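Local coordinates for protein cytosol aminopeptidase (Staphylococcus aureus subsp. aureus, PDB 3KZW) that probably removes amino-terminal residues from peptides as a metal-dependent leucyl aminopeptidase built as a hexamer, at residues G356-V361 against I449-N454. Residues are numbered along the deposited sequence; the frame is centred on the assembly and turned at random.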
ATOM      1  N   GLY A 356      29.668  17.388  20.201  1.00  2.68           N
ATOM      2  CA  GLY A 356      30.880  16.655  19.844  1.00  2.65           C
ATOM      3  C   GLY A 356      30.609  15.184  19.594  1.00  2.64           C
ATOM      4  O   GLY A 356      31.483  14.455  19.125  1.00  2.65           O
ATOM      5  N   GLU A 357      29.392  14.752  19.915  1.00  2.65           N
ATOM      6  CA  GLU A 357      28.959  13.374  19.699  1.00  2.65           C
ATOM      7  C   GLU A 357      28.618  13.130  18.233  1.00  2.65           C
ATOM      8  O   GLU A 357      28.157  14.036  17.533  1.00  2.67           O
ATOM      9  CB  GLU A 357      27.742  13.057  20.570  1.00  2.63           C
ATOM     10  CG  GLU A 357      28.033  13.023  22.060  1.00  2.68           C
ATOM     11  CD  GLU A 357      26.772  12.973  22.901  1.00  2.86           C
ATOM     12  OE1 GLU A 357      25.992  13.954  22.866  1.00  2.85           O
ATOM     13  OE2 GLU A 357      26.569  11.955  23.604  1.00  2.84           O
ATOM     14  N   THR A 358      28.847  11.902  17.775  1.00  2.62           N
ATOM     15  CA  THR A 358      28.507  11.509  16.409  1.00  2.63           C
ATOM     16  C   THR A 358      27.096  10.933  16.332  1.00  2.64           C
ATOM     17  O   THR A 358      26.687  10.149  17.190  1.00  2.63           O
ATOM     18  CB  THR A 358      29.506  10.485  15.834  1.00  2.63           C
ATOM     19  OG1 THR A 358      29.631   9.380  16.735  1.00  2.60           O
ATOM     20  CG2 THR A 358      30.871  11.125  15.620  1.00  2.57           C
ATOM     21  N   VAL A 359      26.362  11.335  15.295  1.00  2.63           N
ATOM     22  CA  VAL A 359      24.975  10.917  15.101  1.00  2.63           C
ATOM     23  C   VAL A 359      24.800  10.280  13.725  1.00  2.60           C
ATOM     24  O   VAL A 359      25.106  10.900  12.707  1.00  2.58           O
ATOM     25  CB  VAL A 359      23.987  12.112  15.248  1.00  2.61           C
ATOM     26  CG1 VAL A 359      22.544  11.657  15.039  1.00  2.56           C
ATOM     27  CG2 VAL A 359      24.140  12.779  16.610  1.00  2.57           C
ATOM     28  N   GLU A 360      24.322   9.039  13.704  1.00  2.60           N
ATOM     29  CA  GLU A 360      23.952   8.377  12.458  1.00  2.59           C
ATOM     30  C   GLU A 360      22.501   8.707  12.130  1.00  2.62           C
ATOM     31  O   GLU A 360      21.608   8.496  12.953  1.00  2.67           O
ATOM     32  CB  GLU A 360      24.143   6.862  12.564  1.00  2.60           C
ATOM     33  CG  GLU A 360      23.833   6.098  11.273  1.00  2.63           C
ATOM     34  CD  GLU A 360      23.870   4.582  11.439  1.00  2.79           C
ATOM     35  OE1 GLU A 360      23.512   4.077  12.526  1.00  2.81           O
ATOM     36  OE2 GLU A 360      24.258   3.890  10.471  1.00  2.77           O
ATOM     37  N   VAL A 361      22.275   9.235  10.931  1.00  2.61           N
ATOM     38  CA  VAL A 361      20.932   9.568  10.478  1.00  2.61           C
ATOM     39  C   VAL A 361      20.376   8.402   9.671  1.00  2.62           C
ATOM     40  O   VAL A 361      20.901   8.070   8.611  1.00  2.67           O
ATOM     41  CB  VAL A 361      20.915  10.871   9.638  1.00  2.62           C
ATOM     42  CG1 VAL A 361      19.525  11.136   9.071  1.00  2.64           C
ATOM     43  CG2 VAL A 361      21.376  12.057  10.479  1.00  2.61           C
ATOM     44  N   ILE A 449      27.767   2.322  14.213  1.00  2.64           N
ATOM     45  CA  ILE A 449      28.850   3.180  13.738  1.00  2.63           C
ATOM     46  C   ILE A 449      29.070   4.443  14.591  1.00  2.62           C
ATOM     47  O   ILE A 449      30.209   4.778  14.923  1.00  2.64           O
ATOM     48  CB  ILE A 449      28.671   3.516  12.226  1.00  2.62           C
ATOM     49  CG1 ILE A 449      29.837   4.356  11.702  1.00  2.67           C
ATOM     50  CG2 ILE A 449      27.312   4.180  11.961  1.00  2.66           C
ATOM     51  CD1 ILE A 449      29.930   4.393  10.192  1.00  2.70           C
ATOM     52  N   ALA A 450      27.984   5.120  14.959  1.00  2.60           N
ATOM     53  CA  ALA A 450      28.073   6.393  15.673  1.00  2.61           C
ATOM     54  C   ALA A 450      27.734   6.266  17.159  1.00  2.62           C
ATOM     55  O   ALA A 450      27.334   5.198  17.622  1.00  2.63           O
ATOM     56  CB  ALA A 450      27.178   7.436  15.003  1.00  2.61           C
ATOM     57  N   ASP A 451      27.908   7.363  17.896  1.00  2.65           N
ATOM     58  CA  ASP A 451      27.529   7.433  19.309  1.00  2.64           C
ATOM     59  C   ASP A 451      26.018   7.338  19.473  1.00  2.65           C
ATOM     60  O   ASP A 451      25.530   6.684  20.396  1.00  2.70           O
ATOM     61  CB  ASP A 451      28.025   8.738  19.945  1.00  2.64           C
ATOM     62  CG  ASP A 451      29.541   8.836  19.991  1.00  2.65           C
ATOM     63  OD1 ASP A 451      30.201   7.832  20.325  1.00  2.82           O
ATOM     64  OD2 ASP A 451      30.078   9.926  19.708  1.00  2.62           O
ATOM     65  N   LEU A 452      25.289   7.999  18.575  1.00  2.63           N
ATOM     66  CA  LEU A 452      23.829   8.052  18.632  1.00  2.63           C
ATOM     67  C   LEU A 452      23.180   7.765  17.279  1.00  2.62           C
ATOM     68  O   LEU A 452      23.807   7.917  16.227  1.00  2.58           O
ATOM     69  CB  LEU A 452      23.357   9.416  19.156  1.00  2.60           C
ATOM     70  CG  LEU A 452      23.781   9.858  20.562  1.00  2.60           C
ATOM     71  CD1 LEU A 452      23.585  11.352  20.729  1.00  2.64           C
ATOM     72  CD2 LEU A 452      23.045   9.085  21.649  1.00  2.58           C
ATOM     73  N   VAL A 453      21.920   7.338  17.327  1.00  2.62           N
ATOM     74  CA  VAL A 453      21.104   7.133  16.132  1.00  2.63           C
ATOM     75  C   VAL A 453      19.809   7.942  16.285  1.00  2.66           C
ATOM     76  O   VAL A 453      19.299   8.093  17.402  1.00  2.70           O
ATOM     77  CB  VAL A 453      20.840   5.618  15.864  1.00  2.59           C
ATOM     78  CG1 VAL A 453      19.891   5.010  16.903  1.00  2.62           C
ATOM     79  CG2 VAL A 453      20.318   5.395  14.455  1.00  2.60           C
ATOM     80  N   ASN A 454      19.293   8.478  15.180  1.00  2.60           N
ATOM     81  CA  ASN A 454      18.149   9.391  15.248  1.00  2.64           C
ATOM     82  C   ASN A 454      16.782   8.732  15.041  1.00  2.67           C
ATOM     83  O   ASN A 454      15.749   9.404  15.097  1.00  2.71           O
ATOM     84  CB  ASN A 454      18.335  10.583  14.289  1.00  2.61           C
ATOM     85  CG  ASN A 454      17.884  10.282  12.865  1.00  2.68           C
ATOM     86  OD1 ASN A 454      18.142   9.204  12.325  1.00  2.68           O
ATOM     87  ND2 ASN A 454      17.213  11.248  12.248  1.00  2.61           N
TER
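CD1 of Leu452 meets the flat face of the Glu357 carboxylate, 4.1 Å from OE1 of Glu357, as the two side chains cross obliquely; Ser355 and His471 bind the carboxylate oxygens. Asp451 engages both backbone and side chain of Thr358. The amide N of Thr358 donates to OD2 of Asp451 at 3.0 Å, almost straight at the hydrogen (177°), reaching the carboxylate on its anti side and 24° out of plane. In return OG1 of Thr358 accepts from N of Asp451 at 2.9 Å. A chi1 of 53° sets that hydroxyl between the threonine's own N and carbonyl carbon, facing Asp451. A second subunit joins here: its Tyr165 O bonds to the threonine hydroxyl and its Ser167 to OD2 of Asp451.

From Thr358 O onward the backbones pair in parallel. Thr358 O accepts from Leu452 N at 2.9 Å, and Leu452 O accepts from Glu360 N at 2.8 Å, so the bonds of Leu452 straddle Val359. Val359 and Leu452 share one sheet face, where Phe468 of helix 461-470 packs on the valine. Glu360 and Val453 occupy the other; the glutamate's extended chain crosses Ile449 at about a right angle, OE2 lying 3.4 Å from CG2 of Ile449, while OE1 bonds to Ser447. Glu360 O then receives Asn454 N at 3.2 Å. Beside Val361, OD1 of Asn454 approaches CA of Val361 while bonding to Met362 N.

The parallel pairing of 358-360 with 452-453, with strand 350-352 antiparallel on the other side of 358-360, makes a three-stranded mixed sheet in the catalytic domain, at a subunit interface.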